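Local coordinates for periplasmic binding protein (Veillonella parvula, PDB 4N01) that probably captures a solute in the periplasm, perhaps a metal chelate as its relatives do, and hands it to a membrane ABC importer, at residues His65-Ser70 with Lys85-Ala90; Thr161-Glu166 with Glu226-Asn231; Asn201-Leu206 with Glu330-Lys335; Thr258-Asn263 with Pro293-Ile298; Tyr266-Asp271 with Ile307-Ser312. All coordinates share one frame; numbering follows the deposited sequence. Where two conformers were deposited one is given.

Interaction 1 (His65-Ser70 with Lys85-Ala90); sequences HAVSMS and KMAGTA
Ala66 and Ala87 meet through the backbone: Ala66 O accepts Ala87 N at 2.6 Å and, more weakly, Gly88 N at 3.4 Å. Two successive N-H groups converging on one carbonyl are the mark of a beta bulge, and the pairing slips by one residue here, from Ala66 opposite Met86 to Val67 opposite Gly88. On either side of the bulge the parallel ladder is more regular, with Ala66 N bonded almost straight (172°) to Lys85 O at 2.9 Å and Ser68 N to Gly88 O at 3.0 Å. Ala90 N to Ser68 O is a weak last rung. At the bulge Ala87 turns its methyl toward segment 65-70, where CB lies 3.7 Å from His65 C; a short side chain suits a place so close to the backbone. Gly88, with no side chain, passes Val67, whose CG1 is anti to the backbone N (chi1 170°) and rests 3.9 Å from Gly88 O.

Further out, the face carrying Ala66, Met86, Ser68 and Thr89 is covered by helix 71-79, the connection of this beta-alpha-beta unit: Met77 packs on Ala66 and Met86, while Ser68 OG bonds to Thr73 and Thr74. Ser70 OG bonds to Trp131 N, and a glycerol, probably from the crystallisation liquor, lies about 5 Å from the Ser70 side chain, consistent with a pocket at the strand ends. Main-chain bonds thus carry the pairing, and the small Ala66, Ala87 and Gly88 let the strands approach closely, while Met86 packs on the helix and Val67 on Leu110.

Interaction 2 (Thr161-Glu166 with Glu226-Asn231); sequences TKADLE and EGYTTN
Asn231 ND2 is gripped twice: it donates to Ala163 O at 2.8 Å and to a water at 2.9 Å, and that water in turn donates to Thr161 O at 2.7 Å. The bond to Ala163 is nearly straight (166°). Its acceptor lies in the plane of the Asn231 amide, although the nitrogen stands 42° out of the carbonyl plane of Ala163. An asparagine suits this place because its short amide reaches a loop carbonyl from the first turn of a helix. Asn231 CB packs 3.6 Å from Asp164 CB.

Tyr228 packs beside them. Its CG is anti to the backbone N (chi1 -168°), and the ring brings CE1 to 3.3 Å from Asp164 O, which meets the ring edge near its plane. Tyr228 OH touches Leu165 CD1 at 3.7 Å and bonds to Thr320 OG1. Gly227 has positive phi, and a CB there would lie too close to Thr161 CA and to the preceding carbonyl O, so glycine suits the place; Gly227 CA is 3.2 Å from Thr161 O in a CH...O contact.

The contact joins the starts of two helices. Gly227 is the N-cap of helix 228-234. Asp164 is the N-cap of helix 165-178: its OD1 caps a backbone N just past Glu166, while its own N bonds to Thr167 OG1, the reciprocal pattern of a capping box.

Interaction 3 (Asn201-Leu206 with Glu330-Lys335); sequences NKLKDL and EIHGIK
Leu203 and His332 meet where two helices end, at the C-terminal ends of helix 182-203 and helix 320-332. The two side chains cross at about a right angle, with Leu203 CD2 3.6 Å from His332 CD2. Ile334 is the other main apolar group: its CD1 touches both Lys202 CB (3.7 Å) and Leu203 CD2 (3.8 Å). Its CG1 stands between the backbone N and the carbonyl carbon (chi1 64°), leaving CG2 for Leu206 CD1, 3.6 Å away. A branched isoleucine therefore serves both ends of the opposing turn with separate arms. Lys202 adds its aliphatic chain, CE coming within 3.2 Å of Lys335 O.

No hydrogen bond joins the segments. Leu203 to Leu206 form a type II beta turn, closed by Leu206 N to Leu203 O, while Gly333 leaves helix 320-332 with positive phi, a conformation glycine adopts easily, and Ile334 and Lys335 follow extended.

The His332 ring is held by its own neighbour, Ile331 CG2 over the centre of one face, and by NE2 bonding to Ile236 O. Ala328 of helix 320-332 touches both Leu203 and Ile334, and Ile331 touches Ile307 of strand 306-309 and Lys209 of strand 209-214.

Interaction 4 (Thr258-Asn263 with Pro293-Ile298); sequences TVIAQN and PQLQDI. With FMT (formic acid), chain H.
Asn263 OD1 packs against the backbone of Ile298, 3.3 Å from its CA, yet no hydrogen bond joins the two segments. That oxygen is satisfied one residue further on, by Thr299 N, so an asparagine from another helix end supplies an acceptor to helix 299-303, whose N-cap is the apolar Ile298. Asn263, the first residue beyond helix 256-262, has positive phi (50°), which asparagine tolerates well.

The rest is mostly van der Waals contact of Ile260 and Val259. Ile260 reaches into the loop with CD1 3.3 Å from Gln294 O and 3.6 Å from Gln294 CG, the two side chains crossing at about a right angle. Its CG1 stands 4.0 Å from Leu295 CD2 and equally far from Ile298 CD1. In this alpha/beta lobe helix 256-262 leads into strand 266-270, and residues 293-298 lie in the crossover to strand 306-309. Val259 CG1 meets Ile298 CD1 at 4.1 Å. The loop is folded by a type I turn, Ile298 N bonding to Leu295 O. Gln294 NE2 turns back to Glu257 OE2 of helix 256-262. Gln262 NE2 bonds to Val241 O and weakly to O1 of a formic acid molecule, probably from the crystallisation liquor.

Interaction 5 (Tyr266-Asp271 with Ile307-Ser312); sequences YIIIAD and IRVKLS
Ile268 and Ile307 lie side by side on parallel strands in the tightly packed half of this contact. Ile307 N donates to Ile267 O and Ile307 O accepts Ile269 N, the latter short (2.7 Å) and nearly straight (171°). The ladder continues from Val309 N to Ile269 O at 3.0 Å and from Asp271 N to Val309 O. On one face of the sheet the side chains pack closely: Ile268 CG2 is 3.6 Å from Val309 CG1, and Ile307 CD1 comes 3.5 Å from CD1 of its aromatic neighbour Tyr266. Beta-branched residues suit extended strands, and here they also form a greasy surface on which Leu327 and Ile331 of helix 320-332 rest.

Toward the strand ends the contact turns polar, with Arg308 and Leu311 partly exposed although Asp271 and Lys310 are buried. Asp271 O takes Lys310 NZ at 2.8 Å and a water at 2.8 Å, which also accepts Leu311 N. Arg308, on the other face, runs extended as far as NE, which forms a salt bridge to Asp271 OD1 at 3.0 Å. The approach is skewed: carboxylate and guanidinium planes are 57° apart, NE stands above the carboxylate plane, and Asp271 CB lies over one guanidinium face. The other oxygen, OD2, accepts Gly273 N, so the carboxylate is held at both ends.

Strand 306-309 is outermost in a four-stranded parallel sheet, with strand 266-270 beside it and helices 280-290 and 320-332 against the sheet, an alpha/beta sandwich consistent with the C-terminal lobe of chelatase-like binding proteins.

Interactions 1 and 5 are buried strand pairs in two different parallel sheets, both built on main-chain ladders; interaction 1 is broken by a bulge between small residues, whereas interaction 5 is regular, flanked by branched side chains and finished with charges. Their centres lie about 28 Å apart. Interaction 2 is partly buried and relies on an asparagine amide and waters. Interactions 3 and 4 have no hydrogen bond across their segments and meet by van der Waals contact, 3 at two helix ends on the surface, 4, partly buried, between a helix end and a loop. Interactions 3 and 5 touch: Tyr266 OH lies 2.9 Å from Ile331 O, a probable hydrogen bond. Interactions 4 and 5 adjoin in sequence.

Interaction 1 (His65-Ser70 with Lys85-Ala90)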
# COMPACT_ATOMS: atom_id res chain seq x y z
N HIS A 65 3.89 -1.21 -23.61
CA HIS A 65 2.44 -1.13 -23.45
C HIS A 65 2.00 -1.73 -22.11
O HIS A 65 1.23 -2.70 -22.08
CB HIS A 65 1.73 -1.84 -24.60
CG HIS A 65 1.81 -1.10 -25.90
ND1 HIS A 65 3.00 -0.89 -26.57
CD2 HIS A 65 0.85 -0.51 -26.65
CE1 HIS A 65 2.76 -0.21 -27.67
NE2 HIS A 65 1.46 0.03 -27.75
N ALA A 66 2.47 -1.14 -21.02
CA ALA A 66 2.23 -1.70 -19.69
C ALA A 66 0.87 -1.26 -19.15
O ALA A 66 0.45 -0.12 -19.37
CB ALA A 66 3.32 -1.26 -18.74
N VAL A 67 0.18 -2.17 -18.48
CA VAL A 67 -1.11 -1.86 -17.87
C VAL A 67 -1.02 -2.08 -16.37
O VAL A 67 -0.59 -3.13 -15.90
CB VAL A 67 -2.25 -2.74 -18.43
CG1 VAL A 67 -3.53 -2.56 -17.60
CG2 VAL A 67 -2.52 -2.40 -19.91
N SER A 68 -1.43 -1.07 -15.61
CA SER A 68 -1.48 -1.21 -14.17
C SER A 68 -2.93 -1.40 -13.72
O SER A 68 -3.79 -0.57 -14.01
CB SER A 68 -0.87 0.01 -13.48
OG SER A 68 -1.08 -0.08 -12.08
N MSE A 69 -3.19 -2.50 -13.02
CA MSE A 69 -4.55 -2.85 -12.61
C MSE A 69 -4.91 -2.31 -11.22
O MSE A 69 -6.03 -2.51 -10.75
CB MSE A 69 -4.72 -4.38 -12.60
CG MSE A 69 -4.49 -5.05 -13.94
SE MSE A 69 -5.95 -4.80 -15.21
CE MSE A 69 -7.13 -6.24 -14.58
N SER A 70 -3.97 -1.64 -10.55
CA SER A 70 -4.21 -1.15 -9.19
C SER A 70 -3.59 0.22 -8.99
O SER A 70 -2.60 0.55 -9.65
CB SER A 70 -3.62 -2.11 -8.16
OG SER A 70 -4.08 -3.44 -8.38
N LYS A 85 5.63 4.51 -21.12
CA LYS A 85 5.59 3.06 -21.35
C LYS A 85 4.25 2.44 -20.96
O LYS A 85 4.09 1.21 -21.02
CB LYS A 85 6.72 2.39 -20.55
CG LYS A 85 8.11 2.93 -20.85
CD LYS A 85 8.49 2.69 -22.31
CE LYS A 85 9.84 3.31 -22.64
NZ LYS A 85 10.95 2.32 -22.62
N MSE A 86 3.30 3.28 -20.55
CA MSE A 86 2.04 2.79 -19.98
C MSE A 86 0.87 2.88 -20.95
O MSE A 86 0.57 3.96 -21.49
CB MSE A 86 1.74 3.50 -18.66
CG MSE A 86 2.84 3.25 -17.65
SE MSE A 86 2.74 4.32 -16.05
CE MSE A 86 1.07 3.57 -15.36
N ALA A 87 0.21 1.75 -21.19
CA ALA A 87 -0.93 1.72 -22.11
C ALA A 87 -2.26 1.91 -21.38
O ALA A 87 -3.29 2.16 -22.00
CB ALA A 87 -0.94 0.44 -22.89
N GLY A 88 -2.25 1.79 -20.06
CA GLY A 88 -3.49 1.98 -19.34
C GLY A 88 -3.36 1.81 -17.84
O GLY A 88 -2.45 1.14 -17.36
N THR A 89 -4.28 2.42 -17.10
CA THR A 89 -4.37 2.20 -15.65
C THR A 89 -5.80 1.83 -15.29
O THR A 89 -6.73 2.08 -16.07
CB THR A 89 -4.01 3.44 -14.85
OG1 THR A 89 -4.93 4.50 -15.16
CG2 THR A 89 -2.58 3.88 -15.15
N ALA A 90 -5.99 1.26 -14.11
CA ALA A 90 -7.32 0.84 -13.68
C ALA A 90 -7.48 0.95 -12.18
O ALA A 90 -6.50 1.04 -11.43
CB ALA A 90 -7.61 -0.57 -14.14

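Interaction 2 (Thr161-Glu166 with Glu226-Asn231)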
# COMPACT_ATOMS: atom_id res chain seq x y z
N THR A 161 2.66 -11.92 4.27
CA THR A 161 2.75 -11.21 5.54
C THR A 161 4.19 -11.02 6.00
O THR A 161 4.44 -10.47 7.07
CB THR A 161 1.96 -11.93 6.64
OG1 THR A 161 2.33 -13.31 6.65
CG2 THR A 161 0.47 -11.83 6.36
N LYS A 162 5.15 -11.47 5.19
CA LYS A 162 6.56 -11.19 5.47
C LYS A 162 6.94 -9.77 5.03
O LYS A 162 8.00 -9.27 5.43
CB LYS A 162 7.44 -12.18 4.71
CG LYS A 162 7.46 -13.58 5.28
CD LYS A 162 8.53 -14.42 4.58
CE LYS A 162 8.87 -15.66 5.40
NZ LYS A 162 9.07 -15.30 6.83
N ALA A 163 6.10 -9.14 4.22
CA ALA A 163 6.45 -7.86 3.59
C ALA A 163 6.79 -6.76 4.59
O ALA A 163 6.10 -6.57 5.59
CB ALA A 163 5.33 -7.39 2.70
N ASP A 164 7.85 -6.01 4.30
CA ASP A 164 8.14 -4.80 5.07
C ASP A 164 8.63 -3.68 4.15
O ASP A 164 8.53 -3.80 2.92
CB ASP A 164 9.12 -5.09 6.22
CG ASP A 164 10.48 -5.62 5.74
OD1 ASP A 164 10.86 -5.36 4.59
OD2 ASP A 164 11.17 -6.29 6.55
N LEU A 165 9.14 -2.60 4.72
CA LEU A 165 9.55 -1.46 3.89
C LEU A 165 10.69 -1.84 2.95
O LEU A 165 10.72 -1.40 1.80
CB LEU A 165 9.96 -0.27 4.75
CG LEU A 165 10.32 0.99 3.95
CD1 LEU A 165 9.16 1.48 3.09
CD2 LEU A 165 10.83 2.11 4.88
N GLU A 166 11.62 -2.66 3.43
CA GLU A 166 12.73 -3.13 2.57
C GLU A 166 12.22 -3.94 1.38
O GLU A 166 12.78 -3.87 0.29
CB GLU A 166 13.75 -3.96 3.37
CG GLU A 166 14.61 -3.14 4.33
CD GLU A 166 15.52 -2.14 3.62
OE1 GLU A 166 15.93 -2.39 2.45
OE2 GLU A 166 15.83 -1.09 4.22
N GLU A 226 -0.78 -8.72 10.73
CA GLU A 226 0.63 -8.94 10.43
C GLU A 226 0.98 -8.38 9.07
O GLU A 226 0.10 -8.04 8.28
CB GLU A 226 0.98 -10.45 10.49
CG GLU A 226 0.68 -11.13 11.84
CD GLU A 226 1.44 -10.53 13.03
OE1 GLU A 226 2.40 -9.75 12.83
OE2 GLU A 226 1.08 -10.86 14.19
N GLY A 227 2.27 -8.28 8.78
CA GLY A 227 2.69 -7.87 7.45
C GLY A 227 3.02 -6.40 7.32
O GLY A 227 3.39 -5.74 8.29
N TYR A 228 2.86 -5.89 6.11
CA TYR A 228 3.40 -4.58 5.75
C TYR A 228 3.04 -3.45 6.72
O TYR A 228 3.93 -2.73 7.20
CB TYR A 228 2.98 -4.22 4.32
CG TYR A 228 3.72 -3.04 3.78
CD1 TYR A 228 4.98 -3.20 3.20
CD2 TYR A 228 3.18 -1.77 3.84
CE1 TYR A 228 5.66 -2.12 2.69
CE2 TYR A 228 3.85 -0.68 3.32
CZ TYR A 228 5.10 -0.87 2.75
OH TYR A 228 5.78 0.21 2.24
N THR A 229 1.75 -3.28 7.01
CA THR A 229 1.32 -2.15 7.83
C THR A 229 1.97 -2.22 9.21
O THR A 229 2.45 -1.21 9.75
CB THR A 229 -0.21 -2.12 7.98
OG1 THR A 229 -0.82 -1.92 6.70
CG2 THR A 229 -0.63 -0.99 8.92
N THR A 230 1.99 -3.41 9.79
CA THR A 230 2.61 -3.60 11.10
C THR A 230 4.10 -3.30 11.04
O THR A 230 4.64 -2.61 11.91
CB THR A 230 2.39 -5.05 11.55
OG1 THR A 230 1.00 -5.22 11.85
CG2 THR A 230 3.23 -5.36 12.78
N ASN A 231 4.76 -3.82 10.02
CA ASN A 231 6.21 -3.67 9.92
C ASN A 231 6.70 -2.24 9.68
O ASN A 231 7.73 -1.85 10.22
CB ASN A 231 6.76 -4.62 8.87
CG ASN A 231 6.67 -6.05 9.31
OD1 ASN A 231 6.76 -6.33 10.52
ND2 ASN A 231 6.47 -6.97 8.37
O HOH W 1 6.23 -9.82 8.98
O HOH W 2 9.58 -2.06 7.57

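Interaction 3 (Asn201-Leu206 with Glu330-Lys335)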
# COMPACT_ATOMS: atom_id res chain seq x y z
N ASN A 201 16.29 9.24 13.78
CA ASN A 201 17.21 9.97 14.65
C ASN A 201 16.49 10.86 15.66
O ASN A 201 16.92 10.98 16.80
CB ASN A 201 18.23 10.78 13.84
CG ASN A 201 19.43 9.95 13.42
OD1 ASN A 201 19.80 8.99 14.11
ND2 ASN A 201 20.05 10.30 12.30
N LYS A 202 15.40 11.49 15.23
CA LYS A 202 14.56 12.27 16.14
C LYS A 202 13.83 11.41 17.17
O LYS A 202 13.42 11.90 18.22
CB LYS A 202 13.52 13.08 15.35
CG LYS A 202 14.03 14.36 14.71
CD LYS A 202 14.38 15.40 15.75
CE LYS A 202 14.62 16.77 15.12
NZ LYS A 202 15.66 16.73 14.06
N LEU A 203 13.64 10.13 16.87
CA LEU A 203 12.86 9.25 17.74
C LEU A 203 13.72 8.47 18.72
O LEU A 203 13.18 7.79 19.60
CB LEU A 203 12.05 8.25 16.91
CG LEU A 203 11.02 8.89 15.99
CD1 LEU A 203 10.27 7.83 15.22
CD2 LEU A 203 10.06 9.72 16.85
N LYS A 204 15.03 8.56 18.57
CA LYS A 204 15.95 7.84 19.45
C LYS A 204 15.64 8.20 20.91
O LYS A 204 15.52 9.38 21.25
CB LYS A 204 17.40 8.19 19.12
CG LYS A 204 18.36 7.02 19.31
CD LYS A 204 19.65 7.46 19.99
CE LYS A 204 20.67 6.33 20.05
NZ LYS A 204 22.05 6.85 20.22
N ASP A 205 15.44 7.17 21.73
CA ASP A 205 15.25 7.35 23.18
C ASP A 205 13.92 8.01 23.58
O ASP A 205 13.76 8.43 24.72
CB ASP A 205 16.43 8.12 23.80
CG ASP A 205 17.75 7.41 23.61
OD1 ASP A 205 17.78 6.16 23.71
OD2 ASP A 205 18.76 8.10 23.37
N LEU A 206 12.98 8.09 22.64
CA LEU A 206 11.59 8.38 22.98
C LEU A 206 10.85 7.06 23.17
O LEU A 206 11.14 6.08 22.48
CB LEU A 206 10.89 9.19 21.87
CG LEU A 206 11.52 10.54 21.52
CD1 LEU A 206 10.65 11.27 20.49
CD2 LEU A 206 11.72 11.39 22.76
N GLU A 330 2.99 13.21 14.73
CA GLU A 330 1.72 13.19 15.44
C GLU A 330 1.72 12.27 16.67
O GLU A 330 1.12 12.61 17.69
CB GLU A 330 0.58 12.85 14.47
CG GLU A 330 0.22 14.02 13.54
CD GLU A 330 -0.73 13.64 12.41
OE1 GLU A 330 -1.05 12.45 12.27
OE2 GLU A 330 -1.15 14.55 11.65
N ILE A 331 2.40 11.13 16.58
CA ILE A 331 2.41 10.15 17.67
C ILE A 331 3.40 10.53 18.77
O ILE A 331 3.11 10.40 19.96
CB ILE A 331 2.73 8.74 17.13
CG1 ILE A 331 1.56 8.25 16.28
CG2 ILE A 331 3.00 7.74 18.26
CD1 ILE A 331 1.86 7.01 15.47
N HIS A 332 4.56 11.04 18.36
CA HIS A 332 5.65 11.29 19.30
C HIS A 332 5.88 12.77 19.60
O HIS A 332 6.71 13.10 20.45
CB HIS A 332 6.93 10.69 18.75
CG HIS A 332 6.89 9.19 18.67
ND1 HIS A 332 6.97 8.39 19.79
CD2 HIS A 332 6.80 8.36 17.61
CE1 HIS A 332 6.93 7.11 19.41
NE2 HIS A 332 6.82 7.07 18.10
N GLY A 333 5.17 13.65 18.91
CA GLY A 333 5.26 15.08 19.17
C GLY A 333 6.58 15.71 18.76
O GLY A 333 6.97 16.75 19.29
N ILE A 334 7.28 15.09 17.81
CA ILE A 334 8.52 15.65 17.28
C ILE A 334 8.23 16.55 16.09
O ILE A 334 7.14 16.52 15.51
CB ILE A 334 9.49 14.56 16.78
CG1 ILE A 334 8.88 13.80 15.59
CG2 ILE A 334 9.86 13.62 17.89
CD1 ILE A 334 9.87 12.93 14.82
N LYS A 335 9.23 17.35 15.72
CA LYS A 335 9.26 17.97 14.40
C LYS A 335 10.49 17.42 13.68
O LYS A 335 11.59 17.49 14.21
CB LYS A 335 9.35 19.49 14.51
CG LYS A 335 8.01 20.23 14.46
CD LYS A 335 7.25 20.11 15.78
CE LYS A 335 6.01 20.99 15.78
NZ LYS A 335 5.18 20.79 14.56

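Interaction 4 (Thr258-Asn263 with Pro293-Ile298)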
# COMPACT_ATOMS: atom_id res chain seq x y z
N THR A 258 -10.48 -7.63 22.48
CA THR A 258 -9.04 -7.72 22.32
C THR A 258 -8.42 -6.33 22.32
O THR A 258 -7.39 -6.09 22.95
CB THR A 258 -8.69 -8.46 21.02
OG1 THR A 258 -9.25 -9.78 21.06
CG2 THR A 258 -7.18 -8.56 20.87
N VAL A 259 -9.07 -5.40 21.62
CA VAL A 259 -8.58 -4.02 21.58
C VAL A 259 -8.60 -3.40 22.97
O VAL A 259 -7.66 -2.73 23.39
CB VAL A 259 -9.45 -3.18 20.64
CG1 VAL A 259 -8.89 -1.76 20.52
CG2 VAL A 259 -9.54 -3.87 19.27
N ILE A 260 -9.70 -3.62 23.69
CA ILE A 260 -9.82 -3.11 25.04
C ILE A 260 -8.72 -3.66 25.95
O ILE A 260 -8.12 -2.92 26.74
CB ILE A 260 -11.21 -3.46 25.64
CG1 ILE A 260 -12.31 -2.70 24.89
CG2 ILE A 260 -11.26 -3.08 27.10
CD1 ILE A 260 -13.71 -3.27 25.17
N ALA A 261 -8.45 -4.97 25.85
CA ALA A 261 -7.40 -5.61 26.65
C ALA A 261 -6.03 -5.00 26.33
O ALA A 261 -5.21 -4.80 27.22
CB ALA A 261 -7.38 -7.10 26.37
N GLN A 262 -5.80 -4.72 25.06
CA GLN A 262 -4.51 -4.19 24.61
C GLN A 262 -4.34 -2.71 24.93
O GLN A 262 -3.21 -2.22 25.01
CB GLN A 262 -4.34 -4.43 23.10
CG GLN A 262 -4.05 -5.88 22.71
CD GLN A 262 -2.68 -6.36 23.18
OE1 GLN A 262 -2.41 -6.44 24.39
NE2 GLN A 262 -1.81 -6.69 22.23
N ASN A 263 -5.46 -2.01 25.07
CA ASN A 263 -5.45 -0.60 25.49
C ASN A 263 -4.48 0.27 24.68
O ASN A 263 -3.50 0.77 25.23
CB ASN A 263 -5.08 -0.51 26.98
CG ASN A 263 -5.50 0.81 27.60
OD1 ASN A 263 -6.33 1.52 27.04
ND2 ASN A 263 -4.94 1.13 28.76
N PRO A 293 -20.01 2.66 24.28
CA PRO A 293 -19.75 2.66 25.72
C PRO A 293 -18.68 1.64 26.11
O PRO A 293 -18.00 1.83 27.12
CB PRO A 293 -21.10 2.27 26.33
CG PRO A 293 -22.11 2.51 25.25
CD PRO A 293 -21.40 2.26 23.96
N GLN A 294 -18.52 0.59 25.32
CA GLN A 294 -17.54 -0.45 25.65
C GLN A 294 -16.10 0.06 25.55
O GLN A 294 -15.20 -0.50 26.17
CB GLN A 294 -17.71 -1.68 24.74
CG GLN A 294 -17.27 -3.00 25.39
CD GLN A 294 -17.27 -4.18 24.43
OE1 GLN A 294 -17.68 -4.07 23.27
NE2 GLN A 294 -16.82 -5.34 24.92
N LEU A 295 -15.88 1.13 24.79
CA LEU A 295 -14.52 1.57 24.45
C LEU A 295 -14.06 2.78 25.25
O LEU A 295 -12.96 3.31 25.02
CB LEU A 295 -14.46 1.93 22.96
CG LEU A 295 -14.99 0.84 22.02
CD1 LEU A 295 -14.89 1.30 20.57
CD2 LEU A 295 -14.21 -0.46 22.24
N GLN A 296 -14.88 3.22 26.19
CA GLN A 296 -14.67 4.52 26.80
C GLN A 296 -13.47 4.64 27.73
O GLN A 296 -13.00 5.75 27.99
CB GLN A 296 -15.94 5.04 27.48
CG GLN A 296 -16.77 5.94 26.58
CD GLN A 296 -15.95 7.05 25.93
OE1 GLN A 296 -16.20 7.43 24.78
NE2 GLN A 296 -14.98 7.60 26.66
N ASP A 297 -12.95 3.52 28.20
CA ASP A 297 -11.78 3.55 29.06
C ASP A 297 -10.46 3.22 28.34
O ASP A 297 -9.41 3.19 28.96
CB ASP A 297 -11.98 2.70 30.31
CG ASP A 297 -13.09 3.23 31.20
OD1 ASP A 297 -13.44 4.43 31.08
OD2 ASP A 297 -13.62 2.45 32.02
N ILE A 298 -10.53 3.00 27.03
CA ILE A 298 -9.30 2.82 26.25
C ILE A 298 -8.52 4.14 26.26
O ILE A 298 -9.10 5.22 26.06
CB ILE A 298 -9.62 2.41 24.79
CG1 ILE A 298 -10.21 0.99 24.74
CG2 ILE A 298 -8.38 2.51 23.90
CD1 ILE A 298 -10.67 0.57 23.33
C FMT H . 1.65 -7.42 21.02
O1 FMT H . 0.69 -8.17 21.16
O2 FMT H . 1.64 -6.42 20.31

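Interaction 5 (Tyr266-Asp271 with Ile307-Ser312)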
# COMPACT_ATOMS: atom_id res chain seq x y z
N TYR A 266 -2.87 5.07 20.69
CA TYR A 266 -3.40 5.81 19.53
C TYR A 266 -4.28 4.91 18.70
O TYR A 266 -4.03 3.71 18.61
CB TYR A 266 -2.26 6.39 18.65
CG TYR A 266 -1.48 7.45 19.37
CD1 TYR A 266 -1.73 8.79 19.15
CD2 TYR A 266 -0.52 7.10 20.31
CE1 TYR A 266 -1.03 9.78 19.84
CE2 TYR A 266 0.18 8.06 21.01
CZ TYR A 266 -0.08 9.40 20.77
OH TYR A 266 0.61 10.34 21.48
N ILE A 267 -5.31 5.48 18.10
CA ILE A 267 -6.11 4.76 17.12
C ILE A 267 -5.94 5.41 15.75
O ILE A 267 -6.25 6.60 15.57
CB ILE A 267 -7.61 4.73 17.52
CG1 ILE A 267 -7.81 3.85 18.76
CG2 ILE A 267 -8.45 4.19 16.35
CD1 ILE A 267 -9.16 4.06 19.43
N ILE A 268 -5.43 4.65 14.80
CA ILE A 268 -5.18 5.17 13.47
C ILE A 268 -6.34 4.76 12.59
O ILE A 268 -6.65 3.58 12.47
CB ILE A 268 -3.86 4.59 12.90
CG1 ILE A 268 -2.67 5.05 13.75
CG2 ILE A 268 -3.67 5.02 11.45
CD1 ILE A 268 -1.37 4.23 13.50
N ILE A 269 -6.98 5.74 11.97
CA ILE A 269 -8.25 5.52 11.29
C ILE A 269 -8.09 5.75 9.80
O ILE A 269 -7.66 6.83 9.37
CB ILE A 269 -9.31 6.51 11.82
CG1 ILE A 269 -9.64 6.20 13.29
CG2 ILE A 269 -10.56 6.49 10.93
CD1 ILE A 269 -10.59 7.22 13.92
N ALA A 270 -8.46 4.76 9.00
CA ALA A 270 -8.41 4.91 7.54
C ALA A 270 -9.59 5.76 7.05
O ALA A 270 -10.75 5.44 7.32
CB ALA A 270 -8.40 3.55 6.85
N ASP A 271 -9.29 6.82 6.32
CA ASP A 271 -10.31 7.71 5.78
C ASP A 271 -10.60 7.35 4.32
O ASP A 271 -9.72 7.43 3.46
CB ASP A 271 -9.83 9.17 5.92
CG ASP A 271 -10.86 10.19 5.45
OD1 ASP A 271 -11.10 11.18 6.17
OD2 ASP A 271 -11.42 10.03 4.34
N ILE A 307 -5.81 9.35 14.82
CA ILE A 307 -4.88 9.74 13.76
C ILE A 307 -5.40 9.30 12.39
O ILE A 307 -5.77 8.15 12.19
CB ILE A 307 -3.51 9.11 14.01
CG1 ILE A 307 -2.92 9.70 15.29
CG2 ILE A 307 -2.56 9.38 12.84
CD1 ILE A 307 -1.62 9.12 15.63
N ARG A 308 -5.43 10.24 11.46
CA ARG A 308 -6.02 10.00 10.14
C ARG A 308 -4.98 9.50 9.15
O ARG A 308 -3.90 10.09 9.05
CB ARG A 308 -6.60 11.31 9.62
CG ARG A 308 -7.30 11.22 8.27
CD ARG A 308 -7.75 12.60 7.85
NE ARG A 308 -8.54 12.59 6.62
CZ ARG A 308 -8.01 12.55 5.41
NH1 ARG A 308 -6.69 12.51 5.27
NH2 ARG A 308 -8.79 12.55 4.33
N VAL A 309 -5.29 8.44 8.41
CA VAL A 309 -4.43 8.04 7.29
C VAL A 309 -5.28 7.67 6.09
O VAL A 309 -6.47 7.40 6.23
CB VAL A 309 -3.55 6.80 7.61
CG1 VAL A 309 -2.59 7.09 8.76
CG2 VAL A 309 -4.43 5.57 7.91
N LYS A 310 -4.66 7.66 4.92
CA LYS A 310 -5.23 7.01 3.76
C LYS A 310 -4.64 5.61 3.70
O LYS A 310 -3.49 5.41 4.09
CB LYS A 310 -4.88 7.75 2.48
CG LYS A 310 -5.36 9.19 2.46
CD LYS A 310 -6.87 9.27 2.52
CE LYS A 310 -7.48 8.80 1.20
NZ LYS A 310 -8.98 8.86 1.22
N LEU A 311 -5.42 4.65 3.21
CA LEU A 311 -4.95 3.27 3.11
C LEU A 311 -3.69 3.19 2.24
O LEU A 311 -2.81 2.37 2.49
CB LEU A 311 -6.05 2.40 2.53
CG LEU A 311 -5.83 0.89 2.55
CD1 LEU A 311 -5.80 0.38 3.98
CD2 LEU A 311 -6.91 0.18 1.73
N SER A 312 -3.60 4.05 1.23
CA SER A 312 -2.44 4.09 0.33
C SER A 312 -1.14 4.42 1.05
O SER A 312 -0.05 4.11 0.56
CB SER A 312 -2.67 5.12 -0.77
OG SER A 312 -2.72 6.42 -0.22
O HOH W 3 -8.20 5.23 2.72